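Local coordinates for alpha-fucosidase (Bifidobacterium bifidum, PDB 2EAB), which probably removes terminal alpha-1,2-linked L-fucose from glycans, as the family 95 glycoside hydrolase part of a longer protein, at residues Glu479-His484 against Tyr532-Glu537; Val508-Gln513 against Ser580-Gln585; Val461-Glu466 against Asn544-Lys549; Gln286-Tyr291 against Val452-Val457. One frame throughout, in Å; residues are numbered along the deposited sequence.

Interaction 1 (Glu479-His484 against Tyr532-Glu537); sequences EGYMAH and YALLKE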
# COMPACT_ATOMS: atom_id res chain seq x y z
N GLU A 479 12.91 17.69 -17.42
CA GLU A 479 13.42 16.66 -18.33
C GLU A 479 13.19 15.24 -17.84
O GLU A 479 13.39 14.28 -18.58
CB GLU A 479 14.90 16.89 -18.62
CG GLU A 479 15.15 18.12 -19.47
CD GLU A 479 14.42 18.05 -20.80
OE1 GLU A 479 14.67 17.09 -21.56
OE2 GLU A 479 13.59 18.94 -21.06
N GLY A 480 12.76 15.10 -16.59
CA GLY A 480 12.50 13.78 -16.03
C GLY A 480 12.99 13.62 -14.61
O GLY A 480 13.92 14.29 -14.17
N TYR A 481 12.34 12.72 -13.90
CA TYR A 481 12.71 12.37 -12.54
C TYR A 481 12.83 10.85 -12.45
O TYR A 481 12.00 10.11 -12.98
CB TYR A 481 11.72 12.95 -11.51
CG TYR A 481 10.26 12.61 -11.78
CD1 TYR A 481 9.61 11.63 -11.05
CD2 TYR A 481 9.55 13.28 -12.79
CE1 TYR A 481 8.28 11.32 -11.30
CE2 TYR A 481 8.23 12.97 -13.06
CZ TYR A 481 7.60 11.99 -12.31
OH TYR A 481 6.29 11.67 -12.56
N MET A 482 13.90 10.41 -11.81
CA MET A 482 14.23 9.00 -11.72
C MET A 482 14.32 8.61 -10.25
O MET A 482 14.89 9.34 -9.44
CB MET A 482 15.57 8.74 -12.42
CG MET A 482 16.00 7.29 -12.43
SD MET A 482 17.67 7.09 -13.09
CE MET A 482 17.37 6.21 -14.62
N ALA A 483 13.74 7.46 -9.92
CA ALA A 483 13.86 6.87 -8.59
C ALA A 483 13.81 5.36 -8.74
O ALA A 483 13.43 4.84 -9.79
CB ALA A 483 12.77 7.37 -7.65
N HIS A 484 14.18 4.66 -7.67
CA HIS A 484 14.40 3.23 -7.75
C HIS A 484 13.58 2.48 -6.69
O HIS A 484 12.44 2.87 -6.43
CB HIS A 484 15.91 2.99 -7.72
CG HIS A 484 16.59 3.44 -8.98
ND1 HIS A 484 17.05 4.72 -9.20
CD2 HIS A 484 16.82 2.75 -10.12
CE1 HIS A 484 17.56 4.79 -10.42
NE2 HIS A 484 17.43 3.61 -10.99
N TYR A 532 -1.66 14.24 -14.72
CA TYR A 532 -1.15 14.58 -16.04
C TYR A 532 0.25 15.18 -15.96
O TYR A 532 1.12 14.80 -16.73
CB TYR A 532 -2.10 15.52 -16.80
CG TYR A 532 -1.49 15.98 -18.11
CD1 TYR A 532 -1.35 15.09 -19.17
CD2 TYR A 532 -1.02 17.28 -18.26
CE1 TYR A 532 -0.77 15.49 -20.37
CE2 TYR A 532 -0.44 17.70 -19.47
CZ TYR A 532 -0.33 16.79 -20.51
OH TYR A 532 0.24 17.17 -21.70
N ALA A 533 0.45 16.13 -15.05
CA ALA A 533 1.76 16.75 -14.90
C ALA A 533 2.84 15.70 -14.62
O ALA A 533 3.89 15.70 -15.25
CB ALA A 533 1.73 17.83 -13.82
N LEU A 534 2.56 14.79 -13.69
CA LEU A 534 3.51 13.72 -13.37
C LEU A 534 3.79 12.81 -14.55
O LEU A 534 4.95 12.47 -14.83
CB LEU A 534 3.01 12.89 -12.19
CG LEU A 534 3.09 13.56 -10.81
CD1 LEU A 534 2.20 12.84 -9.81
CD2 LEU A 534 4.53 13.61 -10.31
N LEU A 535 2.73 12.41 -15.24
CA LEU A 535 2.84 11.49 -16.37
C LEU A 535 3.54 12.13 -17.55
O LEU A 535 4.30 11.46 -18.25
CB LEU A 535 1.47 10.96 -16.78
CG LEU A 535 0.89 9.89 -15.87
CD1 LEU A 535 -0.60 9.75 -16.09
CD2 LEU A 535 1.60 8.55 -16.08
N LYS A 536 3.28 13.41 -17.77
CA LYS A 536 3.89 14.14 -18.88
C LYS A 536 5.41 14.12 -18.75
O LYS A 536 6.12 13.79 -19.71
CB LYS A 536 3.38 15.58 -18.88
CG LYS A 536 3.99 16.48 -19.94
CD LYS A 536 3.47 17.91 -19.80
CE LYS A 536 4.16 18.85 -20.77
NZ LYS A 536 3.65 20.25 -20.65
N GLU A 537 5.92 14.45 -17.57
CA GLU A 537 7.36 14.53 -17.39
C GLU A 537 8.03 13.15 -17.36
O GLU A 537 9.11 12.99 -17.90
CB GLU A 537 7.74 15.36 -16.16
CG GLU A 537 9.23 15.41 -15.89
CD GLU A 537 9.66 16.55 -14.97
OE1 GLU A 537 8.87 17.48 -14.68
OE2 GLU A 537 10.83 16.52 -14.56
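Tyr481 reaches out of the loop to the flank of helix 525-546, lying beside Glu537 and touching Leu534 at its tip. Its CB rests on the carbonyl of Val452, and chi1 of 52° sets CG in the crowded position between the backbone N and the carbonyl carbon. Along one rim of the ring, Tyr481 CD2 meets Glu537 CG at 3.8 Å, and CE2 comes next to Glu537 CB, which lies in the ring plane. Tyr481 CZ lies 4.0 Å from Leu534 CD2. At the tip, Tyr481 OH donates to Leu534 O over 2.8 Å; the hydroxyl stands above the carbonyl plane, 43° out of it. Glu537 returns the approach: its extended chain carries OE2 to 3.1 Å from Gly480 N, a weak, bent bond, while OE1 makes a salt bridge with Arg456. Gly480 has a backbone (phi 138°) at which a CB would jam against the preceding carbonyl oxygen. The helix belongs to the alpha/alpha-barrel catalytic domain, and the loop is pinned to it at two polar points. With its carboxylate paired to Arg456 and the N-H of Gly480 beside it, Glu537 is probably held as a charged group despite its burial.

Interaction 2 (Val508-Gln513 against Ser580-Gln585); sequences VPWILQ and SSLVWQ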
# COMPACT_ATOMS: atom_id res chain seq x y z
N VAL A 508 9.17 4.12 -10.96
CA VAL A 508 8.42 5.37 -11.08
C VAL A 508 7.20 5.23 -12.00
O VAL A 508 6.08 5.49 -11.57
CB VAL A 508 9.33 6.59 -11.42
CG1 VAL A 508 8.49 7.83 -11.66
CG2 VAL A 508 10.33 6.82 -10.31
N PRO A 509 7.39 4.77 -13.26
CA PRO A 509 6.21 4.35 -14.03
C PRO A 509 5.21 3.52 -13.21
O PRO A 509 4.01 3.81 -13.22
CB PRO A 509 6.83 3.53 -15.17
CG PRO A 509 8.13 4.22 -15.43
CD PRO A 509 8.62 4.68 -14.07
N TRP A 510 5.68 2.51 -12.48
CA TRP A 510 4.77 1.66 -11.74
C TRP A 510 3.96 2.42 -10.68
O TRP A 510 2.73 2.33 -10.65
CB TRP A 510 5.52 0.49 -11.11
CG TRP A 510 4.64 -0.63 -10.64
CD1 TRP A 510 3.27 -0.68 -10.63
CD2 TRP A 510 5.08 -1.87 -10.10
NE1 TRP A 510 2.84 -1.89 -10.13
CE2 TRP A 510 3.94 -2.63 -9.79
CE3 TRP A 510 6.35 -2.41 -9.85
CZ2 TRP A 510 4.03 -3.92 -9.24
CZ3 TRP A 510 6.44 -3.68 -9.32
CH2 TRP A 510 5.29 -4.42 -9.01
N ILE A 511 4.64 3.17 -9.81
CA ILE A 511 3.90 3.92 -8.79
C ILE A 511 2.98 4.97 -9.42
O ILE A 511 1.94 5.29 -8.85
CB ILE A 511 4.84 4.53 -7.71
CG1 ILE A 511 4.09 4.78 -6.40
CG2 ILE A 511 5.53 5.79 -8.22
CD1 ILE A 511 3.63 3.51 -5.69
N LEU A 512 3.34 5.47 -10.59
CA LEU A 512 2.44 6.36 -11.33
C LEU A 512 1.12 5.70 -11.71
O LEU A 512 0.12 6.40 -11.90
CB LEU A 512 3.13 6.97 -12.54
CG LEU A 512 4.15 8.07 -12.20
CD1 LEU A 512 4.99 8.39 -13.43
CD2 LEU A 512 3.50 9.32 -11.64
N GLN A 513 1.10 4.38 -11.83
CA GLN A 513 -0.18 3.69 -12.03
C GLN A 513 -1.11 3.93 -10.85
O GLN A 513 -2.28 4.27 -11.05
CB GLN A 513 -0.00 2.20 -12.24
CG GLN A 513 0.61 1.82 -13.57
CD GLN A 513 0.49 0.34 -13.86
OE1 GLN A 513 -0.57 -0.26 -13.66
NE2 GLN A 513 1.56 -0.26 -14.38
N SER A 580 9.04 -3.23 -20.01
CA SER A 580 8.23 -2.83 -21.16
C SER A 580 6.74 -2.79 -20.84
O SER A 580 6.04 -1.91 -21.32
CB SER A 580 8.50 -3.71 -22.38
OG SER A 580 9.81 -3.46 -22.86
N SER A 581 6.28 -3.73 -20.01
CA SER A 581 4.87 -3.72 -19.61
C SER A 581 4.55 -2.47 -18.81
O SER A 581 3.49 -1.86 -18.99
CB SER A 581 4.52 -4.96 -18.79
OG SER A 581 4.63 -6.13 -19.59
N LEU A 582 5.47 -2.09 -17.93
CA LEU A 582 5.29 -0.89 -17.11
C LEU A 582 5.34 0.39 -17.94
O LEU A 582 4.52 1.29 -17.75
CB LEU A 582 6.32 -0.84 -15.98
CG LEU A 582 6.10 -1.86 -14.87
CD1 LEU A 582 7.25 -1.81 -13.88
CD2 LEU A 582 4.77 -1.65 -14.16
N VAL A 583 6.29 0.48 -18.86
CA VAL A 583 6.40 1.68 -19.69
C VAL A 583 5.21 1.80 -20.64
O VAL A 583 4.67 2.89 -20.84
CB VAL A 583 7.77 1.78 -20.40
CG1 VAL A 583 7.81 2.96 -21.38
CG2 VAL A 583 8.87 1.92 -19.37
N TRP A 584 4.79 0.66 -21.20
CA TRP A 584 3.59 0.62 -22.03
C TRP A 584 2.38 1.15 -21.26
O TRP A 584 1.63 1.98 -21.78
CB TRP A 584 3.35 -0.81 -22.52
CG TRP A 584 2.18 -0.97 -23.45
CD1 TRP A 584 2.21 -0.93 -24.81
CD2 TRP A 584 0.83 -1.23 -23.08
NE1 TRP A 584 0.94 -1.13 -25.31
CE2 TRP A 584 0.08 -1.33 -24.27
CE3 TRP A 584 0.17 -1.39 -21.85
CZ2 TRP A 584 -1.30 -1.57 -24.27
CZ3 TRP A 584 -1.20 -1.64 -21.85
CH2 TRP A 584 -1.92 -1.73 -23.06
N GLN A 585 2.22 0.70 -20.02
CA GLN A 585 1.08 1.13 -19.21
C GLN A 585 1.15 2.61 -18.90
O GLN A 585 0.11 3.30 -18.91
CB GLN A 585 0.99 0.34 -17.91
CG GLN A 585 -0.41 0.39 -17.31
CD GLN A 585 -1.40 -0.39 -18.16
OE1 GLN A 585 -1.30 -1.61 -18.28
NE2 GLN A 585 -2.34 0.32 -18.78
O HOH W 1 3.49 1.67 -15.29
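The indole of Trp510 takes Leu582 on one face: CD2 of the leucine sits 3.6 Å above the plane, displaced toward the rim, and makes a CH-pi contact with the five-membered ring, 24° off its normal. Trp510 CB also touches this leucine, and Asn422 and Gln426 pack against the tryptophan from outside the pair. The second flat group is the amide of Gln513. Gln585 CG lies 3.6 Å from Gln513 CD, and the two glutamines cross at about a right angle with their amide planes 55° apart. Leu582 CD2, besides lying over the indole, comes to 3.5 Å from Gln513 NE2. That nitrogen donates to a water, 2.9 Å from Gln513 NE2, which in turn donates to Leu582 O at 2.7 Å and, weakly, to Pro509 O, bridging the two backbones. Gln513 OE1 binds a Tris molecule, probably from the crystallisation liquor. An alanine in place of Gln513 would probably leave the water without its amide donor and the Tris hydroxyl without its acceptor, and open a gap over Gln585 CG. The axes of the two helical segments come within 8.8 Å and cross at 50°, with Pro509 CB packed near Leu582 CB. Gln585 NE2 bonds Asp690, which with Glu520 belongs to a calcium site seen filled in a structure of this protein, though not in this chain. The pair is consistent with neighbouring helices of the family 95 alpha/alpha barrel, and the Tris bonded to both glutamines may mark a pocket there.

Interaction 3 (Val461-Glu466 against Asn544-Lys549); sequences VYAGAE and NYMLHK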
# COMPACT_ATOMS: atom_id res chain seq x y z
N VAL A 461 22.21 12.56 -13.20
CA VAL A 461 23.41 11.77 -12.92
C VAL A 461 23.45 10.45 -13.69
O VAL A 461 24.48 10.11 -14.28
CB VAL A 461 23.57 11.52 -11.40
CG1 VAL A 461 24.67 10.50 -11.11
CG2 VAL A 461 23.83 12.83 -10.68
N TYR A 462 22.32 9.74 -13.71
CA TYR A 462 22.31 8.39 -14.26
C TYR A 462 21.80 8.30 -15.69
O TYR A 462 22.10 7.33 -16.38
CB TYR A 462 21.55 7.43 -13.35
CG TYR A 462 22.24 7.23 -12.02
CD1 TYR A 462 23.25 6.27 -11.87
CD2 TYR A 462 21.90 8.02 -10.92
CE1 TYR A 462 23.89 6.10 -10.64
CE2 TYR A 462 22.54 7.85 -9.69
CZ TYR A 462 23.53 6.89 -9.57
OH TYR A 462 24.14 6.74 -8.35
N ALA A 463 21.04 9.29 -16.14
CA ALA A 463 20.47 9.26 -17.49
C ALA A 463 20.77 10.48 -18.35
O ALA A 463 20.37 10.53 -19.51
CB ALA A 463 18.96 9.00 -17.43
N GLY A 464 21.47 11.46 -17.79
CA GLY A 464 21.85 12.65 -18.55
C GLY A 464 20.69 13.59 -18.84
O GLY A 464 20.77 14.40 -19.76
N ALA A 465 19.63 13.49 -18.04
CA ALA A 465 18.45 14.33 -18.20
C ALA A 465 18.52 15.47 -17.20
O ALA A 465 18.14 15.31 -16.03
CB ALA A 465 17.18 13.51 -18.01
N GLU A 466 19.03 16.62 -17.65
CA GLU A 466 19.19 17.77 -16.77
C GLU A 466 18.06 18.78 -16.97
O GLU A 466 17.87 19.30 -18.06
CB GLU A 466 20.54 18.47 -16.96
CG GLU A 466 20.64 19.78 -16.15
CD GLU A 466 22.04 20.32 -15.97
OE1 GLU A 466 22.93 19.98 -16.78
OE2 GLU A 466 22.24 21.12 -15.03
N ASN A 544 12.62 10.30 -24.30
CA ASN A 544 13.80 11.04 -24.72
C ASN A 544 15.13 10.51 -24.22
O ASN A 544 16.16 10.72 -24.87
CB ASN A 544 13.65 12.52 -24.38
CG ASN A 544 12.64 13.20 -25.25
OD1 ASN A 544 12.94 13.60 -26.38
ND2 ASN A 544 11.41 13.33 -24.76
N TYR A 545 15.12 9.81 -23.08
CA TYR A 545 16.36 9.38 -22.46
C TYR A 545 16.52 7.87 -22.29
O TYR A 545 17.64 7.36 -22.40
CB TYR A 545 16.56 10.08 -21.12
CG TYR A 545 16.63 11.58 -21.25
CD1 TYR A 545 17.85 12.21 -21.51
CD2 TYR A 545 15.49 12.36 -21.13
CE1 TYR A 545 17.92 13.59 -21.64
CE2 TYR A 545 15.55 13.74 -21.26
CZ TYR A 545 16.77 14.34 -21.52
OH TYR A 545 16.84 15.71 -21.63
N MET A 546 15.43 7.17 -22.03
CA MET A 546 15.52 5.76 -21.61
C MET A 546 15.32 4.73 -22.71
O MET A 546 16.00 3.70 -22.72
CB MET A 546 14.56 5.48 -20.45
CG MET A 546 14.77 6.39 -19.23
SD MET A 546 16.37 6.20 -18.44
CE MET A 546 16.21 4.57 -17.71
N LEU A 547 14.38 4.98 -23.62
CA LEU A 547 14.06 4.01 -24.67
C LEU A 547 15.12 3.98 -25.76
O LEU A 547 15.71 5.01 -26.10
CB LEU A 547 12.70 4.32 -25.30
CG LEU A 547 11.48 4.22 -24.38
CD1 LEU A 547 10.21 4.56 -25.12
CD2 LEU A 547 11.39 2.83 -23.76
N HIS A 548 15.36 2.79 -26.31
CA HIS A 548 16.21 2.67 -27.49
C HIS A 548 15.67 1.58 -28.41
O HIS A 548 14.85 0.76 -27.99
CB HIS A 548 17.70 2.47 -27.12
CG HIS A 548 18.09 1.05 -26.79
ND1 HIS A 548 19.40 0.63 -26.85
CD2 HIS A 548 17.37 -0.03 -26.40
CE1 HIS A 548 19.47 -0.65 -26.52
NE2 HIS A 548 18.25 -1.07 -26.24
N LYS A 549 16.11 1.59 -29.66
CA LYS A 549 15.83 0.49 -30.57
C LYS A 549 16.67 -0.70 -30.11
O LYS A 549 17.89 -0.59 -29.96
CB LYS A 549 16.18 0.86 -32.01
CG LYS A 549 16.11 -0.31 -32.97
CD LYS A 549 16.34 0.11 -34.41
CE LYS A 549 16.32 -1.10 -35.35
NZ LYS A 549 15.03 -1.87 -35.29
O HOH W 2 20.05 8.84 -21.66
O HOH W 3 19.21 17.05 -20.55
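Ala463 and Tyr545 face each other where two helices of the alpha/alpha-barrel domain run out, their CA atoms 6.5 Å apart, and Gly464, with a positive phi of 73°, is the first residue to leave the first helix. The chain that follows crosses the ring of Tyr545. Ala465 CB sits squarely over the ring centre, 3.5 Å from the centroid and only 4° off the normal, a textbook CH-pi contact. Chi1 of -60° sets the tyrosine's CG anti to its carbonyl carbon, beside the backbone N, and the ring meets Ala465 with its face; Gly464 O approaches Tyr545 CE1 obliquely, at 3.5 Å. At the far end, Tyr545 OH accepts a hydrogen bond from a water, 2.9 Å away, that also donates to Gly464 O and accepts from Glu466 N. The hydroxyl is bonded to Glu479 as well. A leucine in place of Tyr545 would probably leave Glu479 and the bridging water without their hydroxyl partner and Ala465 without its aromatic face. Phe541, one helical turn earlier, packs against both alanines. Next to the tyrosine, Met546 folds back at both chi2 and chi3, and its SD comes to 3.9 Å from Ala463 CB.

Interaction 4 (Gln286-Tyr291 against Val452-Val457); sequences QKYPSY and VKPGRV. With EDO (1,2-ethanediol), chain H.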
# COMPACT_ATOMS: atom_id res chain seq x y z
N GLN A 286 8.11 17.55 4.10
CA GLN A 286 8.42 17.02 2.78
C GLN A 286 8.65 18.21 1.86
O GLN A 286 7.73 18.65 1.14
CB GLN A 286 7.33 16.08 2.26
CG GLN A 286 7.78 15.32 1.02
CD GLN A 286 6.80 14.28 0.55
OE1 GLN A 286 5.64 14.23 0.97
NE2 GLN A 286 7.26 13.42 -0.34
N LYS A 287 9.87 18.73 1.91
CA LYS A 287 10.25 19.96 1.24
C LYS A 287 11.72 19.85 0.87
O LYS A 287 12.59 19.92 1.72
CB LYS A 287 10.02 21.17 2.17
CG LYS A 287 10.33 22.52 1.52
CD LYS A 287 9.94 23.70 2.40
CE LYS A 287 11.16 24.41 2.98
NZ LYS A 287 10.83 25.81 3.37
N TYR A 288 11.99 19.67 -0.42
CA TYR A 288 13.35 19.53 -0.92
C TYR A 288 14.01 20.91 -0.98
O TYR A 288 13.36 21.86 -1.42
CB TYR A 288 13.32 18.90 -2.33
CG TYR A 288 14.68 18.78 -2.96
CD1 TYR A 288 15.47 17.65 -2.75
CD2 TYR A 288 15.18 19.80 -3.78
CE1 TYR A 288 16.73 17.54 -3.31
CE2 TYR A 288 16.43 19.70 -4.36
CZ TYR A 288 17.20 18.57 -4.12
OH TYR A 288 18.44 18.49 -4.70
N PRO A 289 15.30 21.03 -0.59
CA PRO A 289 16.22 20.00 -0.11
C PRO A 289 16.38 19.85 1.41
O PRO A 289 17.06 18.91 1.83
CB PRO A 289 17.54 20.45 -0.70
CG PRO A 289 17.46 21.95 -0.61
CD PRO A 289 16.00 22.31 -0.79
N SER A 290 15.81 20.74 2.21
CA SER A 290 16.11 20.76 3.65
C SER A 290 15.28 19.80 4.50
O SER A 290 15.71 19.40 5.58
CB SER A 290 15.96 22.18 4.22
OG SER A 290 14.60 22.54 4.33
N TYR A 291 14.09 19.47 4.01
CA TYR A 291 13.17 18.56 4.69
C TYR A 291 12.89 18.91 6.16
O TYR A 291 12.77 18.03 7.01
CB TYR A 291 13.62 17.10 4.55
CG TYR A 291 13.54 16.62 3.12
CD1 TYR A 291 12.37 16.06 2.62
CD2 TYR A 291 14.63 16.76 2.25
CE1 TYR A 291 12.29 15.64 1.30
CE2 TYR A 291 14.56 16.34 0.93
CZ TYR A 291 13.38 15.78 0.46
OH TYR A 291 13.33 15.38 -0.86
N VAL A 452 9.89 14.31 -7.46
CA VAL A 452 10.29 15.00 -8.68
C VAL A 452 11.58 15.80 -8.51
O VAL A 452 12.52 15.62 -9.28
CB VAL A 452 9.14 15.84 -9.28
CG1 VAL A 452 9.61 16.61 -10.51
CG2 VAL A 452 7.95 14.94 -9.64
N LYS A 453 11.63 16.68 -7.52
CA LYS A 453 12.84 17.49 -7.31
C LYS A 453 14.10 16.65 -7.05
O LYS A 453 15.08 16.79 -7.78
CB LYS A 453 12.63 18.56 -6.24
CG LYS A 453 11.72 19.69 -6.69
CD LYS A 453 11.57 20.74 -5.61
CE LYS A 453 10.70 21.89 -6.08
NZ LYS A 453 10.57 22.92 -5.02
N PRO A 454 14.09 15.76 -6.03
CA PRO A 454 15.29 14.93 -5.87
C PRO A 454 15.53 14.00 -7.06
O PRO A 454 16.68 13.78 -7.45
CB PRO A 454 14.99 14.13 -4.59
CG PRO A 454 13.49 14.14 -4.47
CD PRO A 454 13.08 15.48 -4.99
N GLY A 455 14.45 13.52 -7.67
CA GLY A 455 14.56 12.60 -8.80
C GLY A 455 15.14 13.23 -10.05
O GLY A 455 15.70 12.53 -10.89
N ARG A 456 15.02 14.55 -10.19
CA ARG A 456 15.66 15.26 -11.30
C ARG A 456 17.18 15.21 -11.17
O ARG A 456 17.89 15.20 -12.18
CB ARG A 456 15.15 16.70 -11.40
CG ARG A 456 13.77 16.80 -12.02
CD ARG A 456 13.20 18.19 -11.86
NE ARG A 456 11.92 18.35 -12.53
CZ ARG A 456 11.18 19.45 -12.46
NH1 ARG A 456 11.59 20.50 -11.74
NH2 ARG A 456 10.03 19.52 -13.11
N VAL A 457 17.69 15.20 -9.94
CA VAL A 457 19.12 15.03 -9.70
C VAL A 457 19.56 13.64 -10.16
O VAL A 457 20.53 13.51 -10.89
CB VAL A 457 19.49 15.24 -8.20
CG1 VAL A 457 20.99 15.13 -7.99
CG2 VAL A 457 19.00 16.60 -7.71
C1 EDO H . 9.92 17.21 -1.84
O1 EDO H . 10.42 17.16 -3.19
C2 EDO H . 9.01 18.46 -1.56
O2 EDO H . 9.73 19.61 -2.02
O HOH W 4 10.80 22.45 -2.26
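Tyr288 is held between two prolines, one from its own loop and one from the helix across the contact. Pro289, joined to it by a cis peptide bond, lays its CB 3.7 Å above the ring centre. On the opposite face stands Pro454, whose N is 4.0 Å above the plane and displaced toward the rim; Tyr288 and Pro454 run past one another in opposite directions. With the tyrosine's CG anti to its own N, chi1 177°, the ring is directed at the helix. Lys453 CB approaches one side of the ring obliquely, 3.8 Å from Tyr288 CD2, and Val457 CG2 reaches the hydroxyl, 3.6 Å from Tyr288 OH. Tyr291 adds its own hydroxyl, which lies in the plane of the Tyr288 ring at its edge and touches Pro454 CG at 3.8 Å.

The loop follows strand 273-282 of the large antiparallel sheet in the N-terminal beta-sandwich and leads to helix 297-314, while Pro454 belongs to the first turn of a helix in the catalytic domain. The contact therefore joins the sandwich side of the enzyme to its alpha/alpha barrel. A diol and a water bridge its polar margin. The 1,2-ethanediol, probably from the crystallisation liquor, accepts a nearly straight bond from Tyr288 N to its O2 (2.8 Å, 171°) and is also bonded to Gly450 O. The water donates to this diol and to Tyr288 O, and accepts from Lys453 NZ at 2.8 Å. The same ammonium group, at the end of a chain extended beyond CG, forms a salt bridge with Glu471.

Interaction 1 is the hub, its centre 11 to 13 Å from those of the other three. Toward interaction 2, Tyr481 OH packs 3.6 Å from Leu512 CD1. Toward interaction 3, which shares helix 525-546, Glu479 OE1 lies 2.6 Å from Tyr545 OH. Toward interaction 4, the salt bridge Glu537 OE1 to Arg456 NH2 spans 2.8 Å, and Met482 N lies 2.9 Å from Gly455 O. Helix 452-463 serves interaction 4 at its start and interaction 3 at its end. A Tris molecule, which may mark a pocket, lies beside interaction 2, whose centre is about 22 Å from that of interaction 4. The latter approaches the bound calcium: the side chains of Tyr291 and the ligand residue Leu393 are about 8 Å apart.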